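Local coordinates for protein putative mandelate racemase (Salmonella typhimurium, PDB 2O56) that is of unknown function but binds magnesium and, as an enolase-superfamily member, probably acts as a hydro-lyase (dehydratase), at residues A[67-70]-A[76-79]; A[60-65]-A[83-88]. All coordinates share one frame; numbering follows the deposited sequence.

Contact 1: residues A[67-70]-A[76-79]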
ATOM      1  N   ILE A  67       0.971 -45.151 -12.570  1.00 30.48           N
ATOM      2  CA  ILE A  67       0.785 -46.598 -12.717  1.00 29.40           C
ATOM      3  C   ILE A  67       1.238 -47.222 -11.403  1.00 28.72           C
ATOM      4  O   ILE A  67       2.287 -46.856 -10.892  1.00 31.38           O
ATOM      5  CB  ILE A  67       1.662 -47.162 -13.874  1.00 33.82           C
ATOM      6  CG1 ILE A  67       1.368 -46.437 -15.197  1.00 30.81           C
ATOM      7  CG2 ILE A  67       1.476 -48.651 -14.018  1.00 34.46           C
ATOM      8  CD1 ILE A  67      -0.064 -46.589 -15.672  1.00 28.07           C
ATOM      9  N   GLY A  68       0.439 -48.126 -10.838  1.00 30.70           N
ATOM     10  CA  GLY A  68       0.829 -48.795  -9.592  1.00 26.80           C
ATOM     11  C   GLY A  68       0.299 -48.090  -8.357  1.00 38.01           C
ATOM     12  O   GLY A  68       0.337 -48.659  -7.278  1.00 35.58           O
ATOM     13  N   MET A  69      -0.198 -46.855  -8.503  1.00 29.00           N
ATOM     14  CA  MET A  69      -0.704 -46.095  -7.350  1.00 34.76           C
ATOM     15  C   MET A  69      -2.145 -46.487  -7.055  1.00 31.64           C
ATOM     16  O   MET A  69      -2.852 -46.953  -7.934  1.00 32.10           O
ATOM     17  CB  MET A  69      -0.603 -44.570  -7.568  1.00 25.52           C
ATOM     18  CG  MET A  69       0.821 -44.063  -7.786  1.00 34.76           C
ATOM     19  SD  MET A  69       1.010 -42.263  -7.822  1.00 32.89           S
ATOM     20  CE  MET A  69       0.953 -41.910  -6.045  1.00 27.81           C
ATOM     21  N   ASP A  70      -2.564 -46.283  -5.811  1.00 30.44           N
ATOM     22  CA  ASP A  70      -3.961 -46.413  -5.404  1.00 31.24           C
ATOM     23  C   ASP A  70      -4.741 -45.213  -5.917  1.00 33.29           C
ATOM     24  O   ASP A  70      -4.519 -44.090  -5.449  1.00 35.27           O
ATOM     25  CB  ASP A  70      -4.009 -46.436  -3.878  1.00 29.81           C
ATOM     26  CG  ASP A  70      -5.364 -46.818  -3.318  1.00 30.54           C
ATOM     27  OD1 ASP A  70      -6.399 -46.712  -4.010  1.00 31.35           O
ATOM     28  OD2 ASP A  70      -5.391 -47.228  -2.132  1.00 38.08           O
ATOM     29  N   ALA A  76      -3.122 -37.055  -2.879  1.00 22.59           N
ATOM     30  CA  ALA A  76      -1.706 -37.399  -3.012  1.00 28.08           C
ATOM     31  C   ALA A  76      -1.266 -37.434  -4.467  1.00 22.38           C
ATOM     32  O   ALA A  76      -0.158 -37.032  -4.777  1.00 26.71           O
ATOM     33  CB  ALA A  76      -1.417 -38.732  -2.328  1.00 24.23           C
ATOM     34  N   ILE A  77      -2.132 -37.905  -5.361  1.00 23.46           N
ATOM     35  CA  ILE A  77      -1.760 -37.997  -6.761  1.00 24.46           C
ATOM     36  C   ILE A  77      -1.694 -36.576  -7.353  1.00 26.09           C
ATOM     37  O   ILE A  77      -0.770 -36.258  -8.089  1.00 22.48           O
ATOM     38  CB  ILE A  77      -2.719 -38.918  -7.564  1.00 26.08           C
ATOM     39  CG1 ILE A  77      -2.409 -40.389  -7.274  1.00 25.64           C
ATOM     40  CG2 ILE A  77      -2.642 -38.643  -9.076  1.00 25.90           C
ATOM     41  CD1 ILE A  77      -3.610 -41.317  -7.400  1.00 26.33           C
ATOM     42  N   TRP A  78      -2.657 -35.725  -6.998  1.00 26.85           N
ATOM     43  CA  TRP A  78      -2.643 -34.329  -7.466  1.00 25.65           C
ATOM     44  C   TRP A  78      -1.327 -33.633  -7.068  1.00 21.53           C
ATOM     45  O   TRP A  78      -0.644 -33.027  -7.893  1.00 24.60           O
ATOM     46  CB  TRP A  78      -3.860 -33.553  -6.944  1.00 21.85           C
ATOM     47  CG  TRP A  78      -4.178 -32.357  -7.844  1.00 27.52           C
ATOM     48  CD1 TRP A  78      -5.029 -32.334  -8.896  1.00 23.63           C
ATOM     49  CD2 TRP A  78      -3.569 -31.057  -7.793  1.00 27.62           C
ATOM     50  NE1 TRP A  78      -5.036 -31.088  -9.490  1.00 27.34           N
ATOM     51  CE2 TRP A  78      -4.153 -30.277  -8.827  1.00 17.69           C
ATOM     52  CE3 TRP A  78      -2.626 -30.466  -6.957  1.00 18.60           C
ATOM     53  CZ2 TRP A  78      -3.784 -28.941  -9.067  1.00 20.01           C
ATOM     54  CZ3 TRP A  78      -2.274 -29.123  -7.188  1.00 20.22           C
ATOM     55  CH2 TRP A  78      -2.854 -28.383  -8.226  1.00 13.74           C
ATOM     56  N   GLU A  79      -0.949 -33.770  -5.807  1.00 23.11           N
ATOM     57  CA  GLU A  79       0.234 -33.099  -5.301  1.00 22.30           C
ATOM     58  C   GLU A  79       1.520 -33.720  -5.864  1.00 29.19           C
ATOM     59  O   GLU A  79       2.527 -33.043  -5.991  1.00 27.62           O
ATOM     60  CB  GLU A  79       0.233 -33.125  -3.764  1.00 23.23           C
ATOM     61  CG  GLU A  79       1.386 -32.359  -3.109  1.00 23.59           C
ATOM     62  CD  GLU A  79       1.099 -30.874  -2.875  1.00 33.64           C
ATOM     63  OE1 GLU A  79       0.069 -30.349  -3.362  1.00 31.15           O
ATOM     64  OE2 GLU A  79       1.915 -30.232  -2.183  1.00 33.66           O
TER
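M69 and I77 form a small, mainly apolar contact, with no polar bond between its segments, in the N-terminal domain, between the loop that follows helix 52-66 and the next helix, 74-83. The two backbones stay well separated, with CA of M69 and CA of I77 8.2 Å apart, and the long side chains bridge the distance by sliding past each other in opposite directions. The meeting point is the CG1 methylene of I77, which lies 3.9 Å from the terminal methyl CE of M69 and is equally close to its sulfur SD. In M69, chi1 and chi2 bring SD alongside I77, and the bend at chi3 (78°) lays CE against CG1. Farther along the isoleucine branch, CD1 reaches back to the loop backbone and stops 3.5 Å from the carbonyl O of D70, a van der Waals touch with a polar atom. I77 is buried, and its side chain also packs on L106 of helix 93-114. The loop end is fixed by its own bonds: the backbones of G68 and M69 hydrogen-bond with I6 of strand 6-13, and D70 OD1 accepts the backbone N-H of M72, two residues on, as in an Asx turn. G68 has a positive phi (93°), a backbone shape that suits glycine, since the space beside its CA is limited by the carbonyl O of I67. On the same helix W78 faces the C-terminal part of the chain, stacking edge-to-face with W277 and hydrogen-bonding to G301 O. The arrangement is that of a helix-loop-helix connection, the linker folded back on the first turn of its second helix, within the alpha+beta capping domain characteristic of the enolase superfamily.

Contact 2: residues A[60-65]-A[83-88]; sequences KDLSAI and KKTFWG
The CA atoms of L62, in helix 52-66, and T85, just past helix 74-83, are 8.2 Å apart, and K84 is the residue at which the chain leaves helical geometry. The contact gathers on one methyl. T85 CG2 lies 3.8 Å from I65 CD1 and 3.9 Å from L62 CD2, touching two side chains that stand about one helical turn apart; the threonine meets I65 at nearly a right angle and L62 more obliquely. The chi1 of T85, 50°, puts OG1 between the backbone N and the carbonyl carbon and turns the methyl to the helix. OG1 points back to its own chain: it accepts a bent bond from G88 N (3.2 Å, 138°), an ST motif, and donates to M81 O of helix 74-83. Beyond the turn, F86 CD2 sits 3.7 Å above the ring plane of W87, over its centre, while F86 makes a cation-pi contact with R274 of a third subunit. W87 NE1 bonds to Y48 O of that same subunit. Helix 52-66 lies between helix 93-114 and the sheet: L62 packs on A98, M99 and I102 of helix 93-114, where T85 also touches F95, and S63 turns to V9 and I11 of strand 6-13 and to V398 of strand 395-398.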
ATOM      1  N   LYS A  60      -0.035 -38.680 -21.391  1.00 33.12           N
ATOM      2  CA  LYS A  60       0.867 -39.844 -21.509  1.00 25.73           C
ATOM      3  C   LYS A  60       2.009 -39.793 -20.512  1.00 24.92           C
ATOM      4  O   LYS A  60       2.254 -40.756 -19.793  1.00 29.17           O
ATOM      5  CB  LYS A  60       1.420 -39.931 -22.949  1.00 29.25           C
ATOM      6  CG  LYS A  60       2.121 -41.209 -23.315  1.00 32.46           C
ATOM      7  CD  LYS A  60       2.874 -41.057 -24.623  1.00 36.94           C
ATOM      8  CE  LYS A  60       4.371 -41.000 -24.414  1.00 45.68           C
ATOM      9  NZ  LYS A  60       5.044 -40.514 -25.648  1.00 47.16           N
ATOM     10  N   ASP A  61       2.727 -38.678 -20.467  1.00 30.88           N
ATOM     11  CA  ASP A  61       3.866 -38.547 -19.536  1.00 25.66           C
ATOM     12  C   ASP A  61       3.466 -38.602 -18.060  1.00 25.93           C
ATOM     13  O   ASP A  61       4.153 -39.246 -17.248  1.00 29.22           O
ATOM     14  CB  ASP A  61       4.660 -37.268 -19.811  1.00 31.97           C
ATOM     15  CG  ASP A  61       5.524 -37.364 -21.060  1.00 41.54           C
ATOM     16  OD1 ASP A  61       5.718 -38.488 -21.611  1.00 36.07           O
ATOM     17  OD2 ASP A  61       6.005 -36.297 -21.492  1.00 32.87           O
ATOM     18  N   LEU A  62       2.372 -37.915 -17.716  1.00 28.66           N
ATOM     19  CA  LEU A  62       1.798 -37.971 -16.356  1.00 27.71           C
ATOM     20  C   LEU A  62       1.317 -39.383 -15.974  1.00 33.57           C
ATOM     21  O   LEU A  62       1.549 -39.852 -14.858  1.00 28.35           O
ATOM     22  CB  LEU A  62       0.685 -36.914 -16.180  1.00 24.21           C
ATOM     23  CG  LEU A  62       1.146 -35.447 -16.134  1.00 27.66           C
ATOM     24  CD1 LEU A  62       0.005 -34.432 -16.224  1.00 21.65           C
ATOM     25  CD2 LEU A  62       1.962 -35.195 -14.903  1.00 22.57           C
ATOM     26  N   SER A  63       0.700 -40.083 -16.922  1.00 32.69           N
ATOM     27  CA  SER A  63       0.232 -41.448 -16.687  1.00 29.32           C
ATOM     28  C   SER A  63       1.330 -42.394 -16.226  1.00 31.23           C
ATOM     29  O   SER A  63       1.095 -43.208 -15.333  1.00 33.83           O
ATOM     30  CB  SER A  63      -0.483 -41.987 -17.912  1.00 27.12           C
ATOM     31  OG  SER A  63      -1.647 -41.207 -18.161  1.00 32.32           O
ATOM     32  N   ALA A  64       2.529 -42.253 -16.798  1.00 31.36           N
ATOM     33  CA  ALA A  64       3.695 -43.036 -16.385  1.00 28.99           C
ATOM     34  C   ALA A  64       3.961 -42.981 -14.901  1.00 32.63           C
ATOM     35  O   ALA A  64       4.439 -43.954 -14.330  1.00 37.25           O
ATOM     36  CB  ALA A  64       4.942 -42.614 -17.154  1.00 31.51           C
ATOM     37  N   ILE A  65       3.659 -41.853 -14.262  1.00 34.53           N
ATOM     38  CA  ILE A  65       4.041 -41.678 -12.862  1.00 32.45           C
ATOM     39  C   ILE A  65       2.995 -42.162 -11.861  1.00 33.16           C
ATOM     40  O   ILE A  65       3.294 -42.291 -10.672  1.00 35.55           O
ATOM     41  CB  ILE A  65       4.580 -40.249 -12.522  1.00 32.28           C
ATOM     42  CG1 ILE A  65       3.458 -39.232 -12.417  1.00 34.33           C
ATOM     43  CG2 ILE A  65       5.613 -39.802 -13.553  1.00 32.67           C
ATOM     44  CD1 ILE A  65       3.840 -38.003 -11.595  1.00 34.99           C
ATOM     45  N   LYS A  83       4.229 -31.600  -7.703  1.00 20.27           N
ATOM     46  CA  LYS A  83       5.513 -31.458  -6.970  1.00 22.60           C
ATOM     47  C   LYS A  83       6.657 -32.333  -7.479  1.00 26.88           C
ATOM     48  O   LYS A  83       7.829 -32.006  -7.256  1.00 27.26           O
ATOM     49  CB  LYS A  83       5.348 -31.745  -5.471  1.00 31.59           C
ATOM     50  CG  LYS A  83       4.570 -30.675  -4.663  1.00 22.96           C
ATOM     51  CD  LYS A  83       5.286 -29.325  -4.714  1.00 24.95           C
ATOM     52  CE  LYS A  83       4.541 -28.254  -3.902  1.00 31.33           C
ATOM     53  NZ  LYS A  83       4.529 -28.592  -2.461  1.00 34.61           N
ATOM     54  N   LYS A  84       6.335 -33.451  -8.131  1.00 28.09           N
ATOM     55  CA  LYS A  84       7.372 -34.446  -8.474  1.00 28.81           C
ATOM     56  C   LYS A  84       7.666 -34.534  -9.970  1.00 34.91           C
ATOM     57  O   LYS A  84       8.353 -35.447 -10.419  1.00 31.35           O
ATOM     58  CB  LYS A  84       7.014 -35.832  -7.909  1.00 28.23           C
ATOM     59  CG  LYS A  84       6.833 -35.839  -6.409  1.00 28.09           C
ATOM     60  CD  LYS A  84       8.180 -35.578  -5.710  1.00 38.83           C
ATOM     61  CE  LYS A  84       8.280 -36.323  -4.407  1.00 57.77           C
ATOM     62  NZ  LYS A  84       9.224 -35.618  -3.513  1.00 67.49           N
ATOM     63  N   THR A  85       7.145 -33.571 -10.729  1.00 27.23           N
ATOM     64  CA  THR A  85       7.242 -33.566 -12.178  1.00 23.21           C
ATOM     65  C   THR A  85       8.244 -32.539 -12.716  1.00 28.18           C
ATOM     66  O   THR A  85       8.577 -32.548 -13.911  1.00 28.40           O
ATOM     67  CB  THR A  85       5.872 -33.262 -12.782  1.00 23.39           C
ATOM     68  OG1 THR A  85       5.349 -32.097 -12.149  1.00 30.45           O
ATOM     69  CG2 THR A  85       4.903 -34.429 -12.500  1.00 18.75           C
ATOM     70  N   PHE A  86       8.725 -31.678 -11.818  1.00 32.08           N
ATOM     71  CA  PHE A  86       9.520 -30.461 -12.110  1.00 19.20           C
ATOM     72  C   PHE A  86       8.684 -29.331 -12.709  1.00 25.90           C
ATOM     73  O   PHE A  86       8.535 -28.260 -12.121  1.00 25.75           O
ATOM     74  CB  PHE A  86      10.761 -30.735 -12.956  1.00 28.26           C
ATOM     75  CG  PHE A  86      11.822 -29.700 -12.786  1.00 32.34           C
ATOM     76  CD1 PHE A  86      12.721 -29.781 -11.725  1.00 26.70           C
ATOM     77  CD2 PHE A  86      11.900 -28.620 -13.652  1.00 25.17           C
ATOM     78  CE1 PHE A  86      13.690 -28.796 -11.531  1.00 26.91           C
ATOM     79  CE2 PHE A  86      12.897 -27.634 -13.472  1.00 29.42           C
ATOM     80  CZ  PHE A  86      13.781 -27.740 -12.413  1.00 29.76           C
ATOM     81  N   TRP A  87       8.109 -29.592 -13.858  1.00 21.73           N
ATOM     82  CA  TRP A  87       7.376 -28.575 -14.596  1.00 24.67           C
ATOM     83  C   TRP A  87       6.053 -28.178 -13.948  1.00 21.89           C
ATOM     84  O   TRP A  87       5.563 -27.069 -14.163  1.00 26.53           O
ATOM     85  CB  TRP A  87       7.206 -29.023 -16.047  1.00 26.46           C
ATOM     86  CG  TRP A  87       8.535 -29.309 -16.652  1.00 22.33           C
ATOM     87  CD1 TRP A  87       8.979 -30.503 -17.134  1.00 25.46           C
ATOM     88  CD2 TRP A  87       9.633 -28.390 -16.775  1.00 24.15           C
ATOM     89  NE1 TRP A  87      10.287 -30.388 -17.565  1.00 28.76           N
ATOM     90  CE2 TRP A  87      10.709 -29.102 -17.360  1.00 27.46           C
ATOM     91  CE3 TRP A  87       9.803 -27.025 -16.479  1.00 27.01           C
ATOM     92  CZ2 TRP A  87      11.931 -28.499 -17.654  1.00 34.76           C
ATOM     93  CZ3 TRP A  87      11.035 -26.425 -16.771  1.00 31.74           C
ATOM     94  CH2 TRP A  87      12.078 -27.167 -17.351  1.00 33.81           C
ATOM     95  N   GLY A  88       5.495 -29.066 -13.141  1.00 19.05           N
ATOM     96  CA  GLY A  88       4.255 -28.765 -12.393  1.00 21.09           C
ATOM     97  C   GLY A  88       4.377 -27.480 -11.600  1.00 29.30           C
ATOM     98  O   GLY A  88       3.446 -26.684 -11.538  1.00 21.55           O
TER

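Overall arrangement
Both contacts belong to the N-terminal domain and involve the consecutive helices 52-66 and 74-83 and the loops at their ends, with centres about 11 Å apart. Along the chain contact 1 is nested inside contact 2: residues 60-65 come first, then 67-70, 76-79 and finally 83-88. Contact 1 thus fastens the linker to the start of the second helix, and contact 2 brings the chain leaving that helix back to the first. Helix 93-114 is a shared neighbour, receiving I77 from one and L62 and T85 from the other. Neither lies at this chain's magnesium site, but F86 packs on E273 of a third subunit, a magnesium ligand there.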